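Long-range contacts in Bm4233, isoform b (Brugia malayi, PDB 6ANY), which is a venom allergen-like protein of the CAP family, a vaccine candidate for lymphatic filariasis that probably binds and carries sterols or related lipids: residues 2-13 with 51-60; 143-151 with 159-167. One frame throughout, in Å; residues are numbered along the deposited sequence.

Interaction 1: 2-13 with 51-60; sequences ECPGGRLTPQQR and WSCQLENSAQ
R13 turns its NE and NH2 to the two carboxylate oxygens of E56, a two-bond salt bridge. R13 NE donates to E56 OE1 at 2.7 Å. This bond is nearly straight, lies close to the guanidinium plane and uses the syn lone pair of the oxygen. R13 NH2 reaches E56 OE2 at 2.9 Å, a little out of the carboxylate plane. The two flat groups are turned 41° against each other. E56 OE1 takes a second bond, on its anti side, from W51 NE1 at 2.9 Å. Two N-H groups hold this oxygen, and the charge of R13 beside it would probably favour the ionised form of E56. Nearly straight from CB to NE (chi2 -178°, chi3 177°), the R13 chain runs over one face of the W51 indole and carries the guanidinium to E56. R13 CD lies 3.8 Å from the centroid of the five-membered ring, a CH-pi contact. L8 CD2 packs against W51 CH2 obliquely.

The disulfide C3-C53 ties the N-terminal loop to the start of helix 53-63. C3 SG also sits at the edge of the indole, 3.4 Å from W51 NE1, a sulfur-aromatic contact.

Further out, water 2 joins both segments. It accepts from R7 N and donates to E56 OE2 and to Q60 OE1. The aliphatic part of R7 crosses Q60 at about a right angle, while Q60 NE2 bonds to N64 and to the backbone of I150. R13 NH1 bonds to F1 O, which helps fix the guanidinium. Both helix starts are capped: T9 OG1 accepts from Q12 N, and S52 OG from L55 N. A type II turn from C3 to G6 folds the loop back beside helix 53-63. The arrangement is a disulfide-anchored N-terminal loop with a buried Arg-Glu salt bridge, joining two helices of the CAP domain.

Interaction 2: 143-151 with 159-167; sequences THKIGCGIA and TLIAICHYS
S167 and K145 meet at the end of the strand pair, and S167 has the largest buried surface here. S167 N donates to K145 O at 3.0 Å. S167 O accepts from H144 N at 3.2 Å, with the donor above the carbonyl plane, and from K145 N in a weak bond. Two residues of one strand, H144 and K145, are thus set against S167 of the other, a classic beta bulge. The K145 chain bends at chi3 (-94°) and brings CE to 3.6 Å from S167 OG. A151 marks the far end, where its N and O both bond to I161 and the two CB atoms are 4.5 Å apart.

Between these ends the strands run antiparallel in regular register. The disulfide C148-C164 bridges a non-hydrogen-bonded pair whose CA atoms are 4.0 Å apart. On the same face I146 lies alongside Y166, with I146 CD1 3.6 Å from Y166 CE2.

The two strands are the central pair of a four-stranded mixed sheet, flanked by 50-51 and 80-87. Helix 10-28 packs on I146, and W107 of helix 99-108 covers C164 and Y166. On the opposite face H165 bonds to S58 of helix 53-63 and to E81.

Interaction 1 closes before interaction 2 opens along the chain, and their centres lie about 9 Å apart. W51 and S52 are one connection between them. Strand 50-51 runs parallel to strand 145-153 at the edge of the same sheet, and S52 N probably bonds to I146 O at 2.8 Å. Helix 53-63 then passes over one face, where A59 packs on I163 and Q60 OE1 on G149 CA. Helices 10-28 and 99-108 lie on the other face. The sheet of interaction 2 is thus held between helices, the alpha-beta-alpha sandwich of the CAP fold. Interaction 1 fixes the N-terminal loop and the starts of two of these helices at its border.

Interaction 1: 2-13 with 51-60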
ATOM      1  N   GLU A   2      15.303  -9.123   4.794  1.00 21.98           N
ATOM      2  CA  GLU A   2      16.691  -8.692   4.779  1.00 22.92           C
ATOM      3  C   GLU A   2      16.968  -8.201   3.379  1.00 21.68           C
ATOM      4  O   GLU A   2      16.662  -8.905   2.443  1.00 26.01           O
ATOM      5  CB  GLU A   2      17.581  -9.877   5.069  1.00 26.26           C
ATOM      6  CG  GLU A   2      17.213 -10.632   6.379  1.00 29.29           C
ATOM      7  CD  GLU A   2      17.746  -9.950   7.637  1.00 32.52           C
ATOM      8  OE1 GLU A   2      18.493  -8.951   7.489  1.00 35.65           O
ATOM      9  OE2 GLU A   2      17.397 -10.403   8.774  1.00 41.71           O
ATOM     10  N   CYS A   3      17.455  -6.982   3.200  1.00 18.22           N
ATOM     11  CA  CYS A   3      17.692  -6.451   1.863  1.00 20.00           C
ATOM     12  C   CYS A   3      19.065  -5.879   1.876  1.00 19.95           C
ATOM     13  O   CYS A   3      19.306  -4.915   2.569  1.00 19.26           O
ATOM     14  CB  CYS A   3      16.662  -5.404   1.406  1.00 18.40           C
ATOM     15  SG  CYS A   3      14.965  -6.016   1.220  1.00 19.80           S
ATOM     16  N   PRO A   4      19.987  -6.515   1.157  1.00 21.49           N
ATOM     17  CA  PRO A   4      21.379  -6.039   1.092  1.00 22.07           C
ATOM     18  C   PRO A   4      21.453  -4.619   0.573  1.00 22.16           C
ATOM     19  O   PRO A   4      20.762  -4.262  -0.341  1.00 21.57           O
ATOM     20  CB  PRO A   4      22.016  -6.991   0.099  1.00 22.56           C
ATOM     21  CG  PRO A   4      21.250  -8.297   0.318  1.00 22.09           C
ATOM     22  CD  PRO A   4      19.826  -7.826   0.512  1.00 21.73           C
ATOM     23  N   GLY A   5      22.282  -3.816   1.209  1.00 22.57           N
ATOM     24  CA  GLY A   5      22.422  -2.411   0.890  1.00 20.59           C
ATOM     25  C   GLY A   5      21.250  -1.530   1.273  1.00 18.63           C
ATOM     26  O   GLY A   5      21.237  -0.413   0.897  1.00 19.44           O
ATOM     27  N   GLY A   6      20.242  -2.037   1.945  1.00 17.42           N
ATOM     28  CA  GLY A   6      19.103  -1.235   2.325  1.00 17.59           C
ATOM     29  C   GLY A   6      19.311  -0.351   3.548  1.00 18.07           C
ATOM     30  O   GLY A   6      20.216  -0.542   4.378  1.00 17.45           O
ATOM     31  N   ARG A   7      18.444   0.632   3.667  1.00 18.02           N
ATOM     32  CA  ARG A   7      18.512   1.612   4.762  1.00 17.71           C
ATOM     33  C   ARG A   7      17.340   1.450   5.706  1.00 16.67           C
ATOM     34  O   ARG A   7      17.146   2.263   6.596  1.00 15.65           O
ATOM     35  CB  ARG A   7      18.520   3.007   4.186  1.00 18.57           C
ATOM     36  CG  ARG A   7      19.635   3.150   3.187  1.00 18.71           C
ATOM     37  CD  ARG A   7      19.879   4.562   2.815  1.00 19.98           C
ATOM     38  NE  ARG A   7      21.112   4.661   2.076  1.00 22.50           N
ATOM     39  CZ  ARG A   7      21.614   5.804   1.633  1.00 23.20           C
ATOM     40  NH1 ARG A   7      20.960   6.947   1.805  1.00 24.57           N
ATOM     41  NH2 ARG A   7      22.778   5.781   1.014  1.00 24.10           N
ATOM     42  N   LEU A   8      16.551   0.412   5.481  1.00 14.44           N
ATOM     43  CA  LEU A   8      15.497   0.064   6.405  1.00 15.17           C
ATOM     44  C   LEU A   8      15.937  -1.091   7.285  1.00 15.17           C
ATOM     45  O   LEU A   8      16.805  -1.882   6.894  1.00 15.58           O
ATOM     46  CB  LEU A   8      14.244  -0.332   5.588  1.00 16.44           C
ATOM     47  CG  LEU A   8      13.194   0.764   5.395  1.00 17.77           C
ATOM     48  CD1 LEU A   8      13.630   1.723   4.303  1.00 20.35           C
ATOM     49  CD2 LEU A   8      11.849   0.179   5.025  1.00 18.95           C
ATOM     50  N   THR A   9      15.306  -1.241   8.434  1.00 17.18           N
ATOM     51  CA  THR A   9      15.564  -2.413   9.278  1.00 17.95           C
ATOM     52  C   THR A   9      14.616  -3.526   8.872  1.00 20.49           C
ATOM     53  O   THR A   9      13.641  -3.253   8.239  1.00 21.72           O
ATOM     54  CB  THR A   9      15.327  -2.109  10.747  1.00 18.24           C
ATOM     55  OG1 THR A   9      13.955  -1.684  10.941  1.00 17.75           O
ATOM     56  CG2 THR A   9      16.346  -1.076  11.234  1.00 15.91           C
ATOM     57  N   PRO A  10      14.913  -4.789   9.234  1.00 22.50           N
ATOM     58  CA  PRO A  10      14.007  -5.857   8.936  1.00 22.65           C
ATOM     59  C   PRO A  10      12.647  -5.661   9.530  1.00 26.00           C
ATOM     60  O   PRO A  10      11.623  -5.969   8.856  1.00 26.89           O
ATOM     61  CB  PRO A  10      14.687  -7.080   9.535  1.00 23.57           C
ATOM     62  CG  PRO A  10      16.188  -6.725   9.489  1.00 21.33           C
ATOM     63  CD  PRO A  10      16.218  -5.282   9.755  1.00 21.43           C
ATOM     64  N   GLN A  11      12.617  -5.150  10.749  1.00 23.99           N
ATOM     65  CA  GLN A  11      11.367  -4.882  11.427  1.00 25.02           C
ATOM     66  C   GLN A  11      10.479  -3.828  10.792  1.00 22.46           C
ATOM     67  O   GLN A  11       9.270  -3.989  10.669  1.00 24.70           O
ATOM     68  CB  GLN A  11      11.610  -4.502  12.878  1.00 25.56           C
ATOM     69  CG  GLN A  11      10.307  -4.594  13.661  1.00 31.04           C
ATOM     70  CD  GLN A  11       9.677  -6.021  13.771  1.00 31.12           C
ATOM     71  OE1 GLN A  11      10.383  -7.082  13.630  1.00 31.86           O
ATOM     72  NE2 GLN A  11       8.310  -6.048  13.991  1.00 23.75           N
ATOM     73  N   GLN A  12      11.079  -2.773  10.322  1.00 20.90           N
ATOM     74  CA  GLN A  12      10.319  -1.813   9.586  1.00 20.65           C
ATOM     75  C   GLN A  12       9.654  -2.452   8.365  1.00 17.35           C
ATOM     76  O   GLN A  12       8.528  -2.162   8.088  1.00 16.99           O
ATOM     77  CB  GLN A  12      11.186  -0.638   9.203  1.00 21.84           C
ATOM     78  CG  GLN A  12      10.492   0.395   8.322  1.00 24.19           C
ATOM     79  CD  GLN A  12      10.123   1.710   9.007  1.00 24.05           C
ATOM     80  OE1 GLN A  12       8.954   2.065   9.142  1.00 21.63           O
ATOM     81  NE2 GLN A  12      11.131   2.425   9.433  1.00 21.16           N
ATOM     82  N   ARG A  13      10.360  -3.294   7.636  1.00 16.71           N
ATOM     83  CA  ARG A  13       9.830  -3.920   6.452  1.00 15.85           C
ATOM     84  C   ARG A  13       8.662  -4.824   6.819  1.00 15.73           C
ATOM     85  O   ARG A  13       7.596  -4.744   6.239  1.00 13.63           O
ATOM     86  CB  ARG A  13      10.902  -4.750   5.803  1.00 16.10           C
ATOM     87  CG  ARG A  13      12.101  -3.979   5.380  1.00 15.87           C
ATOM     88  CD  ARG A  13      13.095  -4.874   4.698  1.00 17.08           C
ATOM     89  NE  ARG A  13      14.252  -4.120   4.202  1.00 16.81           N
ATOM     90  CZ  ARG A  13      15.441  -4.074   4.770  1.00 17.35           C
ATOM     91  NH1 ARG A  13      15.759  -4.804   5.832  1.00 18.92           N
ATOM     92  NH2 ARG A  13      16.360  -3.326   4.225  1.00 18.98           N
ATOM     93  N   TRP A  51       7.238  -8.369   0.545  1.00 13.57           N
ATOM     94  CA  TRP A  51       8.287  -7.418   0.469  1.00 14.16           C
ATOM     95  C   TRP A  51       9.210  -7.708  -0.663  1.00 14.84           C
ATOM     96  O   TRP A  51       9.709  -8.855  -0.809  1.00 17.12           O
ATOM     97  CB  TRP A  51       9.087  -7.353   1.769  1.00 14.49           C
ATOM     98  CG  TRP A  51       9.986  -6.119   1.823  1.00 14.11           C
ATOM     99  CD1 TRP A  51      11.269  -6.079   1.475  1.00 14.58           C
ATOM    100  CD2 TRP A  51       9.632  -4.761   2.181  1.00 13.50           C
ATOM    101  NE1 TRP A  51      11.776  -4.800   1.572  1.00 13.46           N
ATOM    102  CE2 TRP A  51      10.798  -3.989   2.068  1.00 13.14           C
ATOM    103  CE3 TRP A  51       8.480  -4.150   2.666  1.00 13.56           C
ATOM    104  CZ2 TRP A  51      10.843  -2.640   2.378  1.00 13.06           C
ATOM    105  CZ3 TRP A  51       8.547  -2.797   2.988  1.00 13.77           C
ATOM    106  CH2 TRP A  51       9.728  -2.068   2.828  1.00 12.28           C
ATOM    107  N   SER A  52       9.518  -6.662  -1.444  1.00 13.74           N
ATOM    108  CA  SER A  52      10.486  -6.784  -2.561  1.00 13.16           C
ATOM    109  C   SER A  52      11.663  -5.780  -2.329  1.00 14.49           C
ATOM    110  O   SER A  52      11.416  -4.552  -2.228  1.00 14.34           O
ATOM    111  CB  SER A  52       9.772  -6.497  -3.900  1.00 13.32           C
ATOM    112  OG  SER A  52      10.691  -6.247  -4.936  1.00 13.35           O
ATOM    113  N   CYS A  53      12.867  -6.307  -2.106  1.00 13.53           N
ATOM    114  CA  CYS A  53      14.111  -5.559  -2.062  1.00 16.11           C
ATOM    115  C   CYS A  53      14.361  -4.698  -3.318  1.00 18.25           C
ATOM    116  O   CYS A  53      14.850  -3.549  -3.226  1.00 18.23           O
ATOM    117  CB  CYS A  53      15.308  -6.455  -1.762  1.00 15.56           C
ATOM    118  SG  CYS A  53      15.113  -7.401  -0.223  1.00 16.88           S
ATOM    119  N   GLN A  54      14.014  -5.222  -4.478  1.00 17.94           N
ATOM    120  CA  GLN A  54      14.106  -4.475  -5.725  1.00 18.24           C
ATOM    121  C   GLN A  54      13.250  -3.225  -5.652  1.00 14.83           C
ATOM    122  O   GLN A  54      13.694  -2.181  -6.069  1.00 15.18           O
ATOM    123  CB  GLN A  54      13.707  -5.382  -6.885  1.00 20.85           C
ATOM    124  CG  GLN A  54      13.579  -4.713  -8.249  1.00 26.38           C
ATOM    125  CD  GLN A  54      13.741  -5.684  -9.444  1.00 31.23           C
ATOM    126  OE1 GLN A  54      13.859  -6.940  -9.292  1.00 35.45           O
ATOM    127  NE2 GLN A  54      13.843  -5.091 -10.627  1.00 29.54           N
ATOM    128  N   LEU A  55      12.026  -3.352  -5.141  1.00 13.85           N
ATOM    129  CA  LEU A  55      11.114  -2.226  -4.995  1.00 14.48           C
ATOM    130  C   LEU A  55      11.621  -1.241  -3.928  1.00 14.55           C
ATOM    131  O   LEU A  55      11.520  -0.053  -4.096  1.00 14.47           O
ATOM    132  CB  LEU A  55       9.671  -2.652  -4.744  1.00 13.53           C
ATOM    133  CG  LEU A  55       8.965  -3.426  -5.887  1.00 13.22           C
ATOM    134  CD1 LEU A  55       7.513  -3.526  -5.547  1.00 12.94           C
ATOM    135  CD2 LEU A  55       9.167  -2.625  -7.178  1.00 13.61           C
ATOM    136  N   GLU A  56      12.140  -1.764  -2.830  1.00 13.69           N
ATOM    137  CA  GLU A  56      12.736  -0.939  -1.820  1.00 12.05           C
ATOM    138  C   GLU A  56      13.863  -0.177  -2.380  1.00 12.37           C
ATOM    139  O   GLU A  56      14.054   0.953  -1.988  1.00 13.02           O
ATOM    140  CB  GLU A  56      13.200  -1.794  -0.633  1.00 11.80           C
ATOM    141  CG  GLU A  56      14.322  -1.201   0.191  1.00 10.93           C
ATOM    142  CD  GLU A  56      14.524  -1.909   1.523  1.00 10.73           C
ATOM    143  OE1 GLU A  56      14.112  -3.045   1.734  1.00 10.61           O
ATOM    144  OE2 GLU A  56      15.181  -1.354   2.413  1.00 10.41           O
ATOM    145  N   ASN A  57      14.693  -0.786  -3.227  1.00 12.80           N
ATOM    146  CA  ASN A  57      15.818  -0.045  -3.796  1.00 13.73           C
ATOM    147  C   ASN A  57      15.370   1.160  -4.668  1.00 13.71           C
ATOM    148  O   ASN A  57      15.970   2.260  -4.576  1.00 13.96           O
ATOM    149  CB  ASN A  57      16.796  -0.974  -4.596  1.00 15.65           C
ATOM    150  CG  ASN A  57      17.517  -2.000  -3.696  1.00 16.78           C
ATOM    151  OD1 ASN A  57      17.558  -1.834  -2.484  1.00 16.17           O
ATOM    152  ND2 ASN A  57      17.987  -3.122  -4.281  1.00 19.12           N
ATOM    153  N   SER A  58      14.342   0.996  -5.492  1.00 12.33           N
ATOM    154  CA  SER A  58      13.909   2.097  -6.308  1.00 13.05           C
ATOM    155  C   SER A  58      13.227   3.167  -5.439  1.00 13.39           C
ATOM    156  O   SER A  58      13.409   4.391  -5.669  1.00 11.95           O
ATOM    157  CB  SER A  58      12.970   1.666  -7.434  1.00 13.01           C
ATOM    158  OG  SER A  58      11.926   0.897  -6.901  1.00 15.43           O
ATOM    159  N   ALA A  59      12.437   2.727  -4.468  1.00 12.89           N
ATOM    160  CA  ALA A  59      11.750   3.656  -3.548  1.00 12.67           C
ATOM    161  C   ALA A  59      12.725   4.436  -2.691  1.00 13.18           C
ATOM    162  O   ALA A  59      12.555   5.622  -2.490  1.00 13.82           O
ATOM    163  CB  ALA A  59      10.818   2.895  -2.673  1.00 13.31           C
ATOM    164  N   GLN A  60      13.745   3.752  -2.182  1.00 13.56           N
ATOM    165  CA  GLN A  60      14.823   4.379  -1.405  1.00 14.36           C
ATOM    166  C   GLN A  60      15.589   5.402  -2.241  1.00 15.36           C
ATOM    167  O   GLN A  60      15.892   6.494  -1.727  1.00 16.53           O
ATOM    168  CB  GLN A  60      15.821   3.315  -0.863  1.00 13.14           C
ATOM    169  CG  GLN A  60      16.782   3.866   0.130  1.00 12.67           C
ATOM    170  CD  GLN A  60      16.098   4.443   1.342  1.00 12.81           C
ATOM    171  OE1 GLN A  60      15.374   3.748   1.991  1.00 12.94           O
ATOM    172  NE2 GLN A  60      16.313   5.720   1.641  1.00 11.11           N
TER
HETATM  173  O   HOH W   1      20.626  -1.475  -1.936  1.00 33.97           O
HETATM  174  O   HOH W   2      16.334   1.275   1.771  1.00 10.66           O

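Interaction 2: 143-151 with 159-167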
ATOM      1  N   THR A 143      -2.103  -6.245  -7.010  1.00 13.75           N
ATOM      2  CA  THR A 143      -0.756  -5.904  -6.549  1.00 13.05           C
ATOM      3  C   THR A 143      -0.333  -6.972  -5.546  1.00 14.02           C
ATOM      4  O   THR A 143      -1.150  -7.363  -4.725  1.00 14.96           O
ATOM      5  CB  THR A 143      -0.755  -4.510  -5.871  1.00 12.77           C
ATOM      6  OG1 THR A 143      -1.133  -3.511  -6.843  1.00 12.84           O
ATOM      7  CG2 THR A 143       0.601  -4.192  -5.303  1.00 11.63           C
ATOM      8  N   HIS A 144       0.908  -7.448  -5.630  1.00 13.70           N
ATOM      9  CA  HIS A 144       1.424  -8.431  -4.679  1.00 16.51           C
ATOM     10  C   HIS A 144       2.821  -8.181  -4.181  1.00 16.83           C
ATOM     11  O   HIS A 144       3.304  -8.946  -3.363  1.00 18.71           O
ATOM     12  CB  HIS A 144       1.308  -9.889  -5.204  1.00 16.52           C
ATOM     13  CG  HIS A 144       2.141 -10.211  -6.397  1.00 16.71           C
ATOM     14  ND1 HIS A 144       1.744  -9.924  -7.697  1.00 17.86           N
ATOM     15  CD2 HIS A 144       3.284 -10.938  -6.500  1.00 17.23           C
ATOM     16  CE1 HIS A 144       2.637 -10.427  -8.537  1.00 17.19           C
ATOM     17  NE2 HIS A 144       3.575 -11.044  -7.836  1.00 17.61           N
ATOM     18  N   LYS A 145       3.431  -7.081  -4.602  1.00 17.32           N
ATOM     19  CA  LYS A 145       4.805  -6.737  -4.224  1.00 17.85           C
ATOM     20  C   LYS A 145       4.878  -5.327  -3.687  1.00 15.81           C
ATOM     21  O   LYS A 145       4.282  -4.421  -4.237  1.00 15.78           O
ATOM     22  CB  LYS A 145       5.749  -6.851  -5.430  1.00 21.23           C
ATOM     23  CG  LYS A 145       5.763  -8.259  -6.005  1.00 25.04           C
ATOM     24  CD  LYS A 145       6.853  -8.500  -7.026  1.00 25.31           C
ATOM     25  CE  LYS A 145       6.348  -8.256  -8.450  1.00 30.85           C
ATOM     26  NZ  LYS A 145       7.360  -8.697  -9.497  1.00 32.44           N
ATOM     27  N   ILE A 146       5.634  -5.126  -2.634  1.00 14.91           N
ATOM     28  CA  ILE A 146       5.744  -3.789  -2.024  1.00 14.44           C
ATOM     29  C   ILE A 146       7.177  -3.598  -1.573  1.00 14.75           C
ATOM     30  O   ILE A 146       7.784  -4.520  -1.097  1.00 15.48           O
ATOM     31  CB  ILE A 146       4.756  -3.582  -0.875  1.00 13.07           C
ATOM     32  CG1 ILE A 146       4.851  -2.130  -0.392  1.00 14.97           C
ATOM     33  CG2 ILE A 146       4.998  -4.568   0.279  1.00 13.51           C
ATOM     34  CD1 ILE A 146       3.778  -1.757   0.610  1.00 14.37           C
ATOM     35  N   GLY A 147       7.680  -2.392  -1.728  1.00 15.64           N
ATOM     36  CA  GLY A 147       8.966  -2.042  -1.211  1.00 16.45           C
ATOM     37  C   GLY A 147       8.976  -0.553  -0.955  1.00 16.23           C
ATOM     38  O   GLY A 147       8.392   0.234  -1.724  1.00 15.66           O
ATOM     39  N   CYS A 148       9.645  -0.180   0.126  1.00 14.84           N
ATOM     40  CA  CYS A 148       9.566   1.193   0.624  1.00 15.97           C
ATOM     41  C   CYS A 148      10.905   1.718   1.059  1.00 15.05           C
ATOM     42  O   CYS A 148      11.820   0.965   1.429  1.00 14.48           O
ATOM     43  CB  CYS A 148       8.611   1.345   1.799  1.00 16.15           C
ATOM     44  SG  CYS A 148       6.938   0.679   1.563  1.00 16.57           S
ATOM     45  N   GLY A 149      11.025   3.028   0.960  1.00 14.01           N
ATOM     46  CA  GLY A 149      12.288   3.711   1.275  1.00 14.29           C
ATOM     47  C   GLY A 149      11.990   4.884   2.180  1.00 13.35           C
ATOM     48  O   GLY A 149      10.959   5.511   2.041  1.00 13.68           O
ATOM     49  N   ILE A 150      12.904   5.176   3.085  1.00 13.59           N
ATOM     50  CA  ILE A 150      12.688   6.203   4.087  1.00 14.81           C
ATOM     51  C   ILE A 150      13.885   7.128   4.221  1.00 14.02           C
ATOM     52  O   ILE A 150      15.076   6.689   4.252  1.00 13.99           O
ATOM     53  CB  ILE A 150      12.411   5.517   5.434  1.00 16.32           C
ATOM     54  CG1 ILE A 150      11.059   4.798   5.376  1.00 17.92           C
ATOM     55  CG2 ILE A 150      12.374   6.543   6.558  1.00 16.03           C
ATOM     56  CD1 ILE A 150      10.858   3.782   6.519  1.00 18.43           C
ATOM     57  N   ALA A 151      13.585   8.399   4.392  1.00 14.50           N
ATOM     58  CA  ALA A 151      14.623   9.433   4.594  1.00 14.82           C
ATOM     59  C   ALA A 151      14.241  10.264   5.779  1.00 15.96           C
ATOM     60  O   ALA A 151      13.165  10.792   5.800  1.00 18.52           O
ATOM     61  CB  ALA A 151      14.752  10.316   3.368  1.00 13.97           C
ATOM     62  N   THR A 159      12.433  16.725   8.636  1.00 15.47           N
ATOM     63  CA  THR A 159      11.433  16.227   7.746  1.00 17.74           C
ATOM     64  C   THR A 159      11.639  14.743   7.434  1.00 16.01           C
ATOM     65  O   THR A 159      12.736  14.297   7.141  1.00 14.45           O
ATOM     66  CB  THR A 159      11.403  17.092   6.463  1.00 20.58           C
ATOM     67  OG1 THR A 159      10.907  18.382   6.835  1.00 22.49           O
ATOM     68  CG2 THR A 159      10.487  16.510   5.398  1.00 20.90           C
ATOM     69  N   LEU A 160      10.554  13.992   7.537  1.00 16.10           N
ATOM     70  CA  LEU A 160      10.548  12.586   7.262  1.00 15.83           C
ATOM     71  C   LEU A 160       9.825  12.375   5.991  1.00 15.04           C
ATOM     72  O   LEU A 160       8.740  12.919   5.827  1.00 12.46           O
ATOM     73  CB  LEU A 160       9.867  11.824   8.362  1.00 18.32           C
ATOM     74  CG  LEU A 160       9.078  10.542   8.089  1.00 21.41           C
ATOM     75  CD1 LEU A 160      10.013   9.436   7.614  1.00 24.56           C
ATOM     76  CD2 LEU A 160       8.423  10.074   9.388  1.00 23.97           C
ATOM     77  N   ILE A 161      10.415  11.546   5.112  1.00 13.67           N
ATOM     78  CA  ILE A 161       9.777  11.174   3.848  1.00 14.24           C
ATOM     79  C   ILE A 161       9.718   9.666   3.747  1.00 13.38           C
ATOM     80  O   ILE A 161      10.720   8.999   3.876  1.00 13.99           O
ATOM     81  CB  ILE A 161      10.588  11.728   2.610  1.00 14.71           C
ATOM     82  CG1 ILE A 161      10.692  13.268   2.602  1.00 14.57           C
ATOM     83  CG2 ILE A 161      10.068  11.194   1.281  1.00 14.19           C
ATOM     84  CD1 ILE A 161       9.681  13.985   1.768  1.00 15.09           C
ATOM     85  N   ALA A 162       8.571   9.133   3.403  1.00 12.76           N
ATOM     86  CA  ALA A 162       8.469   7.717   3.157  1.00 12.89           C
ATOM     87  C   ALA A 162       7.912   7.474   1.742  1.00 13.28           C
ATOM     88  O   ALA A 162       6.922   8.055   1.360  1.00 13.91           O
ATOM     89  CB  ALA A 162       7.585   7.081   4.191  1.00 13.25           C
ATOM     90  N   ILE A 163       8.554   6.601   0.995  1.00 12.69           N
ATOM     91  CA  ILE A 163       8.152   6.281  -0.368  1.00 13.13           C
ATOM     92  C   ILE A 163       7.918   4.766  -0.474  1.00 12.33           C
ATOM     93  O   ILE A 163       8.739   3.977  -0.092  1.00 13.07           O
ATOM     94  CB  ILE A 163       9.243   6.668  -1.401  1.00 12.15           C
ATOM     95  CG1 ILE A 163       9.749   8.122  -1.189  1.00 12.13           C
ATOM     96  CG2 ILE A 163       8.741   6.404  -2.804  1.00 12.77           C
ATOM     97  CD1 ILE A 163       8.777   9.212  -1.428  1.00 12.32           C
ATOM     98  N   CYS A 164       6.766   4.381  -0.984  1.00 12.97           N
ATOM     99  CA  CYS A 164       6.465   2.968  -1.206  1.00 13.47           C
ATOM    100  C   CYS A 164       6.182   2.768  -2.677  1.00 13.45           C
ATOM    101  O   CYS A 164       5.440   3.571  -3.286  1.00 13.47           O
ATOM    102  CB  CYS A 164       5.325   2.488  -0.321  1.00 14.02           C
ATOM    103  SG  CYS A 164       5.691   2.201   1.412  1.00 16.24           S
ATOM    104  N   HIS A 165       6.785   1.716  -3.222  1.00 13.69           N
ATOM    105  CA  HIS A 165       6.556   1.203  -4.583  1.00 14.04           C
ATOM    106  C   HIS A 165       5.826  -0.131  -4.605  1.00 13.73           C
ATOM    107  O   HIS A 165       6.083  -1.018  -3.789  1.00 12.45           O
ATOM    108  CB  HIS A 165       7.871   1.051  -5.315  1.00 13.95           C
ATOM    109  CG  HIS A 165       8.451   2.356  -5.753  1.00 14.61           C
ATOM    110  ND1 HIS A 165       9.683   2.464  -6.351  1.00 14.21           N
ATOM    111  CD2 HIS A 165       7.944   3.607  -5.711  1.00 13.62           C
ATOM    112  CE1 HIS A 165       9.909   3.717  -6.673  1.00 12.92           C
ATOM    113  NE2 HIS A 165       8.858   4.429  -6.315  1.00 13.39           N
ATOM    114  N   TYR A 166       4.918  -0.269  -5.563  1.00 14.55           N
ATOM    115  CA  TYR A 166       4.010  -1.432  -5.628  1.00 14.32           C
ATOM    116  C   TYR A 166       4.053  -2.043  -6.987  1.00 16.21           C
ATOM    117  O   TYR A 166       4.088  -1.325  -7.981  1.00 17.77           O
ATOM    118  CB  TYR A 166       2.574  -1.018  -5.340  1.00 14.69           C
ATOM    119  CG  TYR A 166       2.387  -0.182  -4.065  1.00 14.78           C
ATOM    120  CD1 TYR A 166       2.769   1.138  -4.017  1.00 13.84           C
ATOM    121  CD2 TYR A 166       1.832  -0.741  -2.925  1.00 14.20           C
ATOM    122  CE1 TYR A 166       2.601   1.888  -2.859  1.00 13.31           C
ATOM    123  CE2 TYR A 166       1.686  -0.032  -1.790  1.00 13.60           C
ATOM    124  CZ  TYR A 166       2.058   1.286  -1.747  1.00 13.43           C
ATOM    125  OH  TYR A 166       1.827   1.920  -0.549  1.00 11.41           O
ATOM    126  N   SER A 167       4.027  -3.370  -7.055  1.00 17.68           N
ATOM    127  CA  SER A 167       4.027  -4.069  -8.337  1.00 18.03           C
ATOM    128  C   SER A 167       3.212  -5.356  -8.267  1.00 17.06           C
ATOM    129  O   SER A 167       3.344  -6.131  -7.320  1.00 13.78           O
ATOM    130  CB  SER A 167       5.460  -4.375  -8.779  1.00 20.27           C
ATOM    131  OG  SER A 167       5.472  -5.126  -9.980  1.00 23.37           O
TER